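PDB 5Z9J: putative P450-like enzyme from Streptomyces himastatinicus ATCC 53653, which binds heme and probably acts as a cytochrome P450 monooxygenase of bacterial secondary metabolism. Local coordinates for residues P134-M137 with I138-L142; V144-S147 with D148-L151; L183-L186 with W187-D191; A247-M250 with L251-A255; L273-E276 with S277-Y280. One frame throughout, in Å; residues are numbered along the deposited sequence.

Contact 1 of 5, residues P134-M137 with I138-L142; sequences PLIM and ISDLL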
loop_
_atom_site.group_PDB
_atom_site.type_symbol
_atom_site.label_atom_id
_atom_site.label_comp_id
_atom_site.label_asym_id
_atom_site.label_seq_id
_atom_site.Cartn_x
_atom_site.Cartn_y
_atom_site.Cartn_z
ATOM N N PRO A 134 -6.214 2.503 9.947
ATOM C CA PRO A 134 -4.826 2.799 9.543
ATOM C C PRO A 134 -4.582 4.277 9.307
ATOM O O PRO A 134 -3.476 4.743 9.524
ATOM C CB PRO A 134 -4.677 2.033 8.234
ATOM C CG PRO A 134 -6.073 1.772 7.779
ATOM C CD PRO A 134 -6.894 1.661 8.946
ATOM N N LEU A 135 -5.598 5.000 8.883
ATOM C CA LEU A 135 -5.475 6.432 8.746
ATOM C C LEU A 135 -5.233 7.081 10.122
ATOM O O LEU A 135 -4.375 7.952 10.279
ATOM C CB LEU A 135 -6.716 7.038 8.093
ATOM C CG LEU A 135 -6.524 8.577 8.017
ATOM C CD1 LEU A 135 -5.235 8.891 7.229
ATOM C CD2 LEU A 135 -7.697 9.324 7.467
ATOM N N ILE A 136 -6.029 6.697 11.103
ATOM C CA ILE A 136 -5.883 7.232 12.445
ATOM C C ILE A 136 -4.500 6.913 13.057
ATOM O O ILE A 136 -3.862 7.790 13.672
ATOM C CB ILE A 136 -6.996 6.739 13.368
ATOM C CG1 ILE A 136 -8.332 7.366 12.962
ATOM C CG2 ILE A 136 -6.710 7.114 14.830
ATOM C CD1 ILE A 136 -9.539 6.768 13.691
ATOM N N MET A 137 -4.046 5.682 12.871
ATOM C CA MET A 137 -2.765 5.211 13.394
ATOM C C MET A 137 -1.607 6.002 12.855
ATOM O O MET A 137 -0.647 6.286 13.586
ATOM C CB MET A 137 -2.548 3.724 13.073
ATOM C CG MET A 137 -3.417 2.767 13.873
ATOM S SD MET A 137 -3.141 2.828 15.665
ATOM C CE MET A 137 -1.511 2.115 15.848
ATOM N N ILE A 138 -1.634 6.289 11.558
ATOM C CA ILE A 138 -0.543 7.025 10.959
ATOM C C ILE A 138 -0.642 8.490 11.372
ATOM O O ILE A 138 0.348 9.119 11.587
ATOM C CB ILE A 138 -0.514 6.923 9.448
ATOM C CG1 ILE A 138 -0.358 5.431 9.038
ATOM C CG2 ILE A 138 0.705 7.621 8.912
ATOM C CD1 ILE A 138 -0.435 5.236 7.543
ATOM N N SER A 139 -1.853 8.998 11.475
ATOM C CA SER A 139 -2.041 10.408 11.864
ATOM C C SER A 139 -1.473 10.623 13.255
ATOM O O SER A 139 -0.675 11.537 13.449
ATOM C CB SER A 139 -3.517 10.777 11.781
ATOM O OG SER A 139 -4.014 10.546 10.468
ATOM N N ASP A 140 -1.780 9.728 14.183
ATOM C CA ASP A 140 -1.249 9.808 15.533
ATOM C C ASP A 140 0.264 9.645 15.520
ATOM O O ASP A 140 0.963 10.389 16.182
ATOM C CB ASP A 140 -1.842 8.718 16.422
ATOM C CG ASP A 140 -3.288 8.933 16.709
ATOM O OD1 ASP A 140 -3.772 10.041 16.423
ATOM O OD2 ASP A 140 -3.956 8.000 17.192
ATOM N N LEU A 141 0.785 8.745 14.693
ATOM C CA LEU A 141 2.227 8.553 14.676
ATOM C C LEU A 141 2.942 9.849 14.250
ATOM O O LEU A 141 3.969 10.239 14.828
ATOM C CB LEU A 141 2.598 7.395 13.768
ATOM C CG LEU A 141 4.105 7.288 13.537
ATOM C CD1 LEU A 141 4.824 7.190 14.886
ATOM C CD2 LEU A 141 4.407 6.099 12.687
ATOM N N LEU A 142 2.338 10.555 13.299
ATOM C CA LEU A 142 2.873 11.822 12.808
ATOM C C LEU A 142 2.573 12.972 13.753
ATOM O O LEU A 142 3.144 14.063 13.635
ATOM C CB LEU A 142 2.297 12.102 11.425
ATOM C CG LEU A 142 2.852 11.206 10.326
ATOM C CD1 LEU A 142 1.959 11.197 9.081
ATOM C CD2 LEU A 142 4.254 11.712 9.956
#
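Ile138 turns its amide back to Pro134, with Ile138 N donating to Pro134 O at 3.1 Å. The CG1 branch of the same residue also settles against this oxygen, CG1 to Pro134 O being 3.2 Å, and the side chain touches the heme. At Ser139 a single carbonyl is gripped twice: Leu135 O lies 2.6 Å from Ser139 OG and 3.0 Å from Ser139 N, and the two donors approach from opposite faces of the carbonyl plane. With the hydroxyl turned beside its own amide (chi1 -58°), OG folds back along the helix instead of reaching outward, and Leu135 CD1 comes within 3.8 Å of OG. Replacing Ser139 by an alanine would probably leave Leu135 O with the backbone amide as its one donor in this turn and open a small gap beside the leucine methyl. Asp140 N makes a straight bond to Ile136 O (2.9 Å, 167° at the hydrogen). Its side chain runs alongside that of Ile136, pointing the same way, with Asp140 OD2 3.7 Å from Ile136 CG2, while OD1 is held in a salt bridge by Arg149. Leu141 carries the ladder one step further, its N bonding to Met137 O at 3.1 Å. This regular turn of helix 132-142, helix E of the P450 fold, is buried between helices: Ile136 and Met137 face helix 96-116, Pro134 and Met137 reach helix 350-367, and Ser139 packs on Arg149 and Phe152 of helix 147-163.

Contact 2 of 5, residues V144-S147 with D148-L151; sequences VPES and DRAL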
loop_
_atom_site.group_PDB
_atom_site.type_symbol
_atom_site.label_atom_id
_atom_site.label_comp_id
_atom_site.label_asym_id
_atom_site.label_seq_id
_atom_site.Cartn_x
_atom_site.Cartn_y
_atom_site.Cartn_z
ATOM N N VAL A 144 -0.325 14.665 14.319
ATOM C CA VAL A 144 -1.304 15.663 13.906
ATOM C C VAL A 144 -2.578 15.556 14.746
ATOM O O VAL A 144 -3.038 14.469 15.075
ATOM C CB VAL A 144 -1.665 15.552 12.403
ATOM C CG1 VAL A 144 -0.417 15.735 11.532
ATOM C CG2 VAL A 144 -2.368 14.236 12.115
ATOM N N PRO A 145 -3.150 16.710 15.100
ATOM C CA PRO A 145 -4.433 16.737 15.817
ATOM C C PRO A 145 -5.528 15.954 15.085
ATOM O O PRO A 145 -5.438 15.768 13.861
ATOM C CB PRO A 145 -4.777 18.229 15.874
ATOM C CG PRO A 145 -3.861 18.901 14.884
ATOM C CD PRO A 145 -2.632 18.054 14.805
ATOM N N GLU A 146 -6.522 15.467 15.820
ATOM C CA GLU A 146 -7.592 14.695 15.201
ATOM C C GLU A 146 -8.289 15.505 14.101
ATOM O O GLU A 146 -8.643 14.949 13.064
ATOM C CB GLU A 146 -8.611 14.230 16.256
ATOM C CG GLU A 146 -7.968 13.539 17.468
ATOM C CD GLU A 146 -8.983 12.948 18.460
ATOM O OE1 GLU A 146 -10.209 12.988 18.186
ATOM O OE2 GLU A 146 -8.537 12.432 19.516
ATOM N N SER A 147 -8.434 16.818 14.293
ATOM C CA SER A 147 -9.071 17.667 13.279
ATOM C C SER A 147 -8.375 17.551 11.912
ATOM O O SER A 147 -9.018 17.642 10.876
ATOM C CB SER A 147 -9.112 19.140 13.725
ATOM O OG SER A 147 -7.809 19.669 13.909
ATOM N N ASP A 148 -7.060 17.377 11.913
ATOM C CA ASP A 148 -6.271 17.277 10.681
ATOM C C ASP A 148 -6.442 15.928 9.975
ATOM O O ASP A 148 -5.988 15.757 8.837
ATOM C CB ASP A 148 -4.797 17.524 10.988
ATOM C CG ASP A 148 -4.509 18.974 11.315
ATOM O OD1 ASP A 148 -5.467 19.714 11.542
ATOM O OD2 ASP A 148 -3.324 19.344 11.419
ATOM N N ARG A 149 -7.076 14.955 10.629
ATOM C CA ARG A 149 -7.275 13.673 9.949
ATOM C C ARG A 149 -8.227 13.898 8.759
ATOM O O ARG A 149 -8.135 13.216 7.729
ATOM C CB ARG A 149 -7.830 12.604 10.905
ATOM C CG ARG A 149 -6.879 12.165 12.046
ATOM C CD ARG A 149 -7.648 11.382 13.125
ATOM N NE ARG A 149 -6.879 11.074 14.329
ATOM C CZ ARG A 149 -7.397 10.517 15.426
ATOM N NH1 ARG A 149 -8.677 10.153 15.457
ATOM N NH2 ARG A 149 -6.631 10.275 16.484
ATOM N N ALA A 150 -9.102 14.891 8.894
ATOM C CA ALA A 150 -9.998 15.315 7.821
ATOM C C ALA A 150 -9.231 15.763 6.582
ATOM O O ALA A 150 -9.518 15.344 5.464
ATOM C CB ALA A 150 -10.890 16.458 8.309
ATOM N N LEU A 151 -8.245 16.628 6.810
ATOM C CA LEU A 151 -7.459 17.216 5.742
ATOM C C LEU A 151 -6.736 16.114 4.963
ATOM O O LEU A 151 -6.543 16.224 3.748
ATOM C CB LEU A 151 -6.468 18.227 6.318
ATOM C CG LEU A 151 -5.494 18.892 5.354
ATOM C CD1 LEU A 151 -6.296 19.562 4.253
ATOM C CD2 LEU A 151 -4.613 19.907 6.088
HETATM O O HOH W 1 -4.245 12.106 14.529
#
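Arg149 lays its guanidinium flat over Glu146, and this is the close-packed part of the contact. Glu146 CG sits over the centre of the group, 3.7 Å from Arg149 CZ, and both chains run extended in the same direction, with carboxylate and guanidinium planes stacked 11° apart. The opposite charges probably attract, although no N-H points at the carboxylate: Glu146 OE2 to Arg149 NH2 is 4.2 Å. At the guanidinium edge, in its plane, a water accepts from Arg149 NE at 2.8 Å and donates to Val144 O at 2.7 Å; NH2 is taken by the salt bridge to Asp140. A leucine in place of Arg149 would probably leave Asp140 without its positive mate and the water without its donor. The backbone here opens helix 147-163, helix F of the P450 fold, in tight turns whose amides bond back to the carbonyl three residues earlier: Asp148 N bonds to Pro145 O at 3.0 Å and Arg149 N to Glu146 O at 2.9 Å, each donor standing above the carbonyl plane. The outer side is looser. Ser147 OG reaches Asp148 OD1 in a weak bond of 3.3 Å, and Ala150 N bonds only weakly to Ser147 O.

Contact 3 of 5, residues L183-L186 with W187-D191; sequences LELL and WEMRD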
loop_
_atom_site.group_PDB
_atom_site.type_symbol
_atom_site.label_atom_id
_atom_site.label_comp_id
_atom_site.label_asym_id
_atom_site.label_seq_id
_atom_site.Cartn_x
_atom_site.Cartn_y
_atom_site.Cartn_z
ATOM N N LEU A 183 1.196 19.123 -8.481
ATOM C CA LEU A 183 2.049 20.178 -7.950
ATOM C C LEU A 183 1.327 21.082 -6.950
ATOM O O LEU A 183 1.892 21.443 -5.905
ATOM C CB LEU A 183 2.618 21.027 -9.094
ATOM C CG LEU A 183 3.410 22.279 -8.682
ATOM C CD1 LEU A 183 4.659 21.937 -7.904
ATOM C CD2 LEU A 183 3.790 23.086 -9.912
ATOM N N GLU A 184 0.083 21.436 -7.267
ATOM C CA GLU A 184 -0.699 22.278 -6.376
ATOM C C GLU A 184 -0.909 21.539 -5.046
ATOM O O GLU A 184 -0.887 22.148 -3.983
ATOM C CB GLU A 184 -2.034 22.653 -7.030
ATOM C CG GLU A 184 -1.902 23.436 -8.360
ATOM C CD GLU A 184 -1.421 24.866 -8.188
ATOM O OE1 GLU A 184 -1.507 25.402 -7.061
ATOM O OE2 GLU A 184 -0.970 25.471 -9.187
ATOM N N LEU A 185 -1.037 20.215 -5.107
ATOM C CA LEU A 185 -1.287 19.450 -3.899
ATOM C C LEU A 185 0.004 19.305 -3.097
ATOM O O LEU A 185 -0.009 19.422 -1.864
ATOM C CB LEU A 185 -1.852 18.056 -4.247
ATOM C CG LEU A 185 -2.136 17.126 -3.076
ATOM C CD1 LEU A 185 -3.110 17.756 -2.108
ATOM C CD2 LEU A 185 -2.669 15.777 -3.545
ATOM N N LEU A 186 1.135 19.223 -3.785
ATOM C CA LEU A 186 2.403 19.129 -3.075
ATOM C C LEU A 186 2.711 20.411 -2.351
ATOM O O LEU A 186 3.285 20.393 -1.269
ATOM C CB LEU A 186 3.555 18.839 -4.025
ATOM C CG LEU A 186 3.488 17.469 -4.643
ATOM C CD1 LEU A 186 4.639 17.261 -5.616
ATOM C CD2 LEU A 186 3.479 16.425 -3.541
ATOM N N TRP A 187 2.286 21.525 -2.927
ATOM C CA TRP A 187 2.511 22.812 -2.291
ATOM C C TRP A 187 1.627 23.004 -1.081
ATOM O O TRP A 187 2.059 23.562 -0.079
ATOM C CB TRP A 187 2.286 23.946 -3.272
ATOM C CG TRP A 187 3.469 24.255 -4.131
ATOM C CD1 TRP A 187 4.774 24.033 -3.828
ATOM C CD2 TRP A 187 3.457 24.905 -5.412
ATOM N NE1 TRP A 187 5.584 24.483 -4.848
ATOM C CE2 TRP A 187 4.800 25.024 -5.831
ATOM C CE3 TRP A 187 2.441 25.389 -6.247
ATOM C CZ2 TRP A 187 5.157 25.602 -7.052
ATOM C CZ3 TRP A 187 2.796 25.964 -7.460
ATOM C CH2 TRP A 187 4.143 26.067 -7.849
ATOM N N GLU A 188 0.416 22.473 -1.135
ATOM C CA GLU A 188 -0.462 22.589 0.014
ATOM C C GLU A 188 0.019 21.737 1.174
ATOM O O GLU A 188 0.045 22.189 2.316
ATOM C CB GLU A 188 -1.893 22.197 -0.361
ATOM C CG GLU A 188 -2.822 22.107 0.838
ATOM C CD GLU A 188 -4.222 21.654 0.487
ATOM O OE1 GLU A 188 -4.637 21.788 -0.684
ATOM O OE2 GLU A 188 -4.898 21.133 1.390
ATOM N N MET A 189 0.490 20.551 0.870
ATOM C CA MET A 189 1.068 19.687 1.881
ATOM C C MET A 189 2.366 20.218 2.445
ATOM O O MET A 189 2.623 20.110 3.632
ATOM C CB MET A 189 1.305 18.291 1.296
ATOM C CG MET A 189 0.072 17.726 0.655
ATOM S SD MET A 189 0.140 15.942 0.343
ATOM C CE MET A 189 0.724 15.916 -1.331
ATOM N N ARG A 190 3.188 20.787 1.574
ATOM C CA ARG A 190 4.469 21.278 1.997
ATOM C C ARG A 190 4.222 22.400 3.009
ATOM O O ARG A 190 4.876 22.454 4.038
ATOM C CB ARG A 190 5.289 21.792 0.828
ATOM C CG ARG A 190 6.719 22.140 1.225
ATOM C CD ARG A 190 7.278 23.246 0.373
ATOM N NE ARG A 190 6.201 24.136 -0.047
ATOM C CZ ARG A 190 5.872 25.262 0.582
ATOM N NH1 ARG A 190 6.540 25.646 1.666
ATOM N NH2 ARG A 190 4.871 26.003 0.121
ATOM N N ASP A 191 3.209 23.211 2.754
ATOM C CA ASP A 191 2.963 24.352 3.652
ATOM C C ASP A 191 2.283 23.861 4.904
ATOM O O ASP A 191 2.484 24.413 5.973
ATOM C CB ASP A 191 2.083 25.389 2.970
#
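Met189 CE is the apolar meeting point of this turn, lying 3.6 Å from Leu185 CG and equally 3.6 Å from Leu186 CD2. A bend near the end of the methionine chain (chi3 -94°) brings the methyl back toward the preceding turn, between the two leucines. Beneath it the backbone is regular, with Met189 N bonding to Leu185 O at 3.0 Å. A second apolar cluster forms where Leu183 lies across one face of the Trp187 indole. Leu183 CG stands 3.8 Å from the centroid of the six-membered ring and only 7° off its normal, a well-centred CH-pi contact. The two methyls spread over the same face: Leu183 CD2 is 3.6 Å from Trp187 CH2, whereas Leu183 CD1 lies toward the shared bond of the indole, 3.7 Å from Trp187 CE2. At the ring edge the character changes. Glu184 OE1 approaches close to the indole plane, 4.0 Å from Trp187 CE3, with the carboxylate turned 82° against the ring. Further round, Glu188 extends away from the cluster and gives OE2 to the indole N-H of Trp155. The turn belongs to the long helix 172-202, helix G in P450 terms. Leu185 and Met189 face Trp155 of helix 147-163, Met189 and Arg190 also lean on helix 224-238, and Leu183 and Leu186 meet Ile70 of the short helix 68-71.

Contact 4 of 5, residues A247-M250 with L251-A255; sequences ANTM and LCLDA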
loop_
_atom_site.group_PDB
_atom_site.type_symbol
_atom_site.label_atom_id
_atom_site.label_comp_id
_atom_site.label_asym_id
_atom_site.label_seq_id
_atom_site.Cartn_x
_atom_site.Cartn_y
_atom_site.Cartn_z
ATOM N N ALA A 247 -10.049 -5.479 5.097
ATOM C CA ALA A 247 -11.330 -5.783 4.496
ATOM C C ALA A 247 -11.250 -7.043 3.576
ATOM O O ALA A 247 -12.121 -7.889 3.632
ATOM C CB ALA A 247 -11.824 -4.592 3.753
ATOM N N ASN A 248 -10.200 -7.163 2.785
ATOM C CA ASN A 248 -10.030 -8.388 1.932
ATOM C C ASN A 248 -10.056 -9.610 2.773
ATOM O O ASN A 248 -10.674 -10.642 2.404
ATOM C CB ASN A 248 -8.689 -8.379 1.220
ATOM C CG ASN A 248 -8.581 -7.318 0.190
ATOM O OD1 ASN A 248 -9.564 -6.692 -0.198
ATOM N ND2 ASN A 248 -7.374 -7.061 -0.232
ATOM N N THR A 249 -9.396 -9.514 3.935
ATOM C CA THR A 249 -9.281 -10.652 4.825
ATOM C C THR A 249 -10.658 -11.097 5.366
ATOM O O THR A 249 -11.009 -12.302 5.299
ATOM C CB THR A 249 -8.288 -10.405 5.979
ATOM O OG1 THR A 249 -6.959 -10.155 5.468
ATOM C CG2 THR A 249 -8.279 -11.598 6.908
ATOM N N MET A 250 -11.471 -10.152 5.828
ATOM C CA MET A 250 -12.812 -10.482 6.254
ATOM C C MET A 250 -13.667 -10.996 5.096
ATOM O O MET A 250 -14.507 -11.862 5.306
ATOM C CB MET A 250 -13.505 -9.263 6.880
ATOM C CG MET A 250 -12.718 -8.648 8.026
ATOM S SD MET A 250 -12.108 -9.816 9.289
ATOM C CE MET A 250 -13.640 -10.482 9.943
ATOM N N LEU A 251 -13.480 -10.456 3.890
ATOM C CA LEU A 251 -14.213 -10.932 2.710
ATOM C C LEU A 251 -13.861 -12.374 2.376
ATOM O O LEU A 251 -14.737 -13.169 2.016
ATOM C CB LEU A 251 -13.915 -10.073 1.501
ATOM C CG LEU A 251 -14.424 -10.646 0.189
ATOM C CD1 LEU A 251 -15.950 -10.619 0.146
ATOM C CD2 LEU A 251 -13.864 -9.894 -1.023
ATOM N N CYS A 252 -12.575 -12.691 2.453
ATOM C CA CYS A 252 -12.096 -14.051 2.175
ATOM C C CYS A 252 -12.557 -15.126 3.214
ATOM O O CYS A 252 -12.861 -16.281 2.877
ATOM C CB CYS A 252 -10.560 -13.999 2.040
ATOM S SG CYS A 252 -10.029 -13.241 0.492
ATOM N N LEU A 253 -12.548 -14.759 4.485
ATOM C CA LEU A 253 -13.093 -15.556 5.560
ATOM C C LEU A 253 -14.583 -15.857 5.327
ATOM O O LEU A 253 -15.059 -16.954 5.597
ATOM C CB LEU A 253 -12.924 -14.816 6.895
ATOM C CG LEU A 253 -11.511 -14.751 7.463
ATOM C CD1 LEU A 253 -11.511 -13.887 8.705
ATOM C CD2 LEU A 253 -11.017 -16.094 7.819
ATOM N N ASP A 254 -15.339 -14.822 4.954
ATOM C CA ASP A 254 -16.751 -15.012 4.644
ATOM C C ASP A 254 -16.919 -15.976 3.477
ATOM O O ASP A 254 -17.807 -16.820 3.479
ATOM C CB ASP A 254 -17.419 -13.689 4.318
ATOM C CG ASP A 254 -18.908 -13.839 4.007
ATOM O OD1 ASP A 254 -19.745 -13.619 4.900
ATOM O OD2 ASP A 254 -19.247 -14.173 2.848
ATOM N N ALA A 255 -16.060 -15.830 2.483
ATOM C CA ALA A 255 -16.168 -16.609 1.256
ATOM C C ALA A 255 -15.731 -18.055 1.465
ATOM O O ALA A 255 -16.342 -18.975 0.943
ATOM C CB ALA A 255 -15.323 -15.943 0.170
#
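Met250 bends at chi2 (-48°), which sets its sulfur on the side of Leu253, whose CG is turned back beside the backbone N (chi1 -73°). The side chains meet at an angle, Met250 SD lying 4.2 Å from Leu253 CD1, a loose apolar touch. The same torsion of Leu253 places its branch point over the previous turn, with CG 3.3 Å from Thr249 O. That oxygen also takes a nearly straight bond from Leu253 N (3.0 Å, 169° at the hydrogen), so one residue supplies it with both a donor and a carbon neighbour. The other turns repeat the alpha-helical ladder: Leu251 N bonds to Ala247 O at 2.9 Å, Cys252 N to Asn248 O at 2.8 Å and Asp254 N to Met250 O at 3.1 Å. Cys252 CB rests 3.4 Å from Asn248 O. The polar side chains work outward from the helix, Asn248 OD1 accepting from Val390 N, Thr249 OG1 bonding with Leu245 O and Ser277 OG, and Asp254 OD1 accepting from Ala373 N. Continuing the long central helix of the P450 fold beyond helix 224-238, helix 240-255 lies here among helix 125-130, which meets Ala247 and Met250, helix 350-367, which meets Thr249 and Met250, and helix 270-280, which packs on Thr249 and Cys252.

Contact 5 of 5, residues L273-E276 with S277-Y280; sequences LLEE and SMRY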
loop_
_atom_site.group_PDB
_atom_site.type_symbol
_atom_site.label_atom_id
_atom_site.label_comp_id
_atom_site.label_asym_id
_atom_site.label_seq_id
_atom_site.Cartn_x
_atom_site.Cartn_y
_atom_site.Cartn_z
ATOM N N LEU A 273 -2.823 -16.045 8.211
ATOM C CA LEU A 273 -4.020 -15.660 7.451
ATOM C C LEU A 273 -3.829 -14.319 6.743
ATOM O O LEU A 273 -4.170 -14.133 5.571
ATOM C CB LEU A 273 -5.233 -15.607 8.407
ATOM C CG LEU A 273 -6.503 -14.880 7.973
ATOM C CD1 LEU A 273 -7.186 -15.478 6.728
ATOM C CD2 LEU A 273 -7.478 -14.821 9.127
ATOM N N LEU A 274 -3.294 -13.360 7.479
ATOM C CA LEU A 274 -3.007 -12.055 6.883
ATOM C C LEU A 274 -1.981 -12.128 5.731
ATOM O O LEU A 274 -2.141 -11.485 4.687
ATOM C CB LEU A 274 -2.477 -11.132 7.958
ATOM C CG LEU A 274 -3.567 -10.836 8.993
ATOM C CD1 LEU A 274 -3.027 -10.074 10.209
ATOM C CD2 LEU A 274 -4.515 -9.980 8.221
ATOM N N GLU A 275 -0.945 -12.922 5.920
ATOM C CA GLU A 275 0.060 -13.066 4.864
ATOM C C GLU A 275 -0.576 -13.690 3.635
ATOM O O GLU A 275 -0.274 -13.289 2.523
ATOM C CB GLU A 275 1.226 -13.939 5.314
ATOM C CG GLU A 275 2.075 -13.432 6.453
ATOM C CD GLU A 275 2.728 -12.100 6.167
ATOM O OE1 GLU A 275 3.363 -11.970 5.097
ATOM O OE2 GLU A 275 2.592 -11.177 6.999
ATOM N N GLU A 276 -1.464 -14.665 3.855
ATOM C CA GLU A 276 -2.111 -15.358 2.728
ATOM C C GLU A 276 -3.138 -14.428 2.074
ATOM O O GLU A 276 -3.379 -14.497 0.881
ATOM C CB GLU A 276 -2.753 -16.673 3.183
ATOM C CG GLU A 276 -3.592 -17.422 2.164
ATOM C CD GLU A 276 -2.747 -18.089 1.063
ATOM O OE1 GLU A 276 -1.599 -17.648 0.788
ATOM O OE2 GLU A 276 -3.186 -19.155 0.591
ATOM N N SER A 277 -3.727 -13.542 2.883
ATOM C CA SER A 277 -4.623 -12.539 2.360
ATOM C C SER A 277 -3.840 -11.655 1.368
ATOM O O SER A 277 -4.371 -11.196 0.363
ATOM C CB SER A 277 -5.219 -11.659 3.509
ATOM O OG SER A 277 -6.318 -10.950 3.001
ATOM N N MET A 278 -2.614 -11.307 1.752
ATOM C CA MET A 278 -1.717 -10.506 0.913
ATOM C C MET A 278 -1.300 -11.268 -0.350
ATOM O O MET A 278 -1.242 -10.734 -1.439
ATOM C CB MET A 278 -0.505 -10.050 1.732
ATOM C CG MET A 278 -0.882 -8.784 2.640
ATOM S SD MET A 278 0.608 -8.117 3.397
ATOM C CE MET A 278 0.881 -9.315 4.630
ATOM N N ARG A 279 -1.064 -12.550 -0.204
ATOM C CA ARG A 279 -0.651 -13.277 -1.403
ATOM C C ARG A 279 -1.789 -13.286 -2.418
ATOM O O ARG A 279 -1.608 -12.853 -3.552
ATOM C CB ARG A 279 -0.236 -14.694 -1.041
ATOM C CG ARG A 279 0.333 -15.433 -2.240
ATOM C CD ARG A 279 0.415 -16.891 -1.884
ATOM N NE ARG A 279 -0.863 -17.543 -1.609
ATOM C CZ ARG A 279 -1.678 -18.035 -2.549
ATOM N NH1 ARG A 279 -1.367 -17.904 -3.845
ATOM N NH2 ARG A 279 -2.807 -18.640 -2.198
ATOM N N TYR A 280 -2.979 -13.631 -1.913
ATOM C CA TYR A 280 -4.172 -13.959 -2.698
ATOM C C TYR A 280 -4.918 -12.760 -3.275
ATOM O O TYR A 280 -5.499 -12.830 -4.372
ATOM C CB TYR A 280 -5.115 -14.810 -1.818
ATOM C CG TYR A 280 -6.384 -15.264 -2.467
ATOM C CD1 TYR A 280 -6.436 -16.481 -3.129
ATOM C CD2 TYR A 280 -7.539 -14.471 -2.430
ATOM C CE1 TYR A 280 -7.585 -16.909 -3.732
ATOM C CE2 TYR A 280 -8.718 -14.909 -3.034
ATOM C CZ TYR A 280 -8.717 -16.143 -3.682
ATOM O OH TYR A 280 -9.825 -16.637 -4.310
#
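The ExxR motif of helix K runs through this turn, with Glu276 and Arg279 as its charged pair. Arg279 grips the carboxylate side-on in a two-pronged salt bridge: Arg279 NE reaches Glu276 OE1 at 2.5 Å, nearly straight at 176°, and Arg279 NH2 reaches Glu276 OE2 at 2.9 Å. Both oxygens lie near the guanidinium plane, yet each is met from above the carboxylate plane, since the two flat groups are turned 45° against each other. Glu276 gets there with CG anti to its backbone N and a bend at the next bond (chi2 72°), which brings the carboxylate alongside the arginine chain. Two bonds fix the rotation of both groups, and the backbone adds Tyr280 N to Glu276 O at 3.0 Å. On the adjoining side of the helix, Met278 runs beside Glu275, its CE 3.5 Å from Glu275 OE2; that carboxylate is held by His337 and Arg354, and the Met278 side chain comes within about 4 Å of the heme. Glu276 OE2 makes a further salt bridge with Arg332, while Arg279 NH1 bonds to backbone oxygens of Asn316 and Pro325. Glutamate, helix arginine and second arginine form the E-R-R triad characteristic of cytochromes P450.

How the contacts relate
Each contact is local, joining neighbouring turns of one helix or, in contact 2, the loop to the first turn of helix 147-163; none closes a long loop, and the five stand in series without nesting or crossing. Contacts 1 and 2 touch where helix 132-142 gives way to helix 147-163: Asp140 OD1 meets Arg149 NH2 at 2.9 Å. Contact 2 passes on to contact 3 through Leu151 packing on Glu188, which joins helix 147-163 to helix 172-202. Contacts 4 and 5 bring helix 240-255 against helix 270-280 through Thr249 and Ser277. Contacts 2 and 3 lie across the chain's centre from contact 5; contact 1 touches the heme and contact 5 comes close to it.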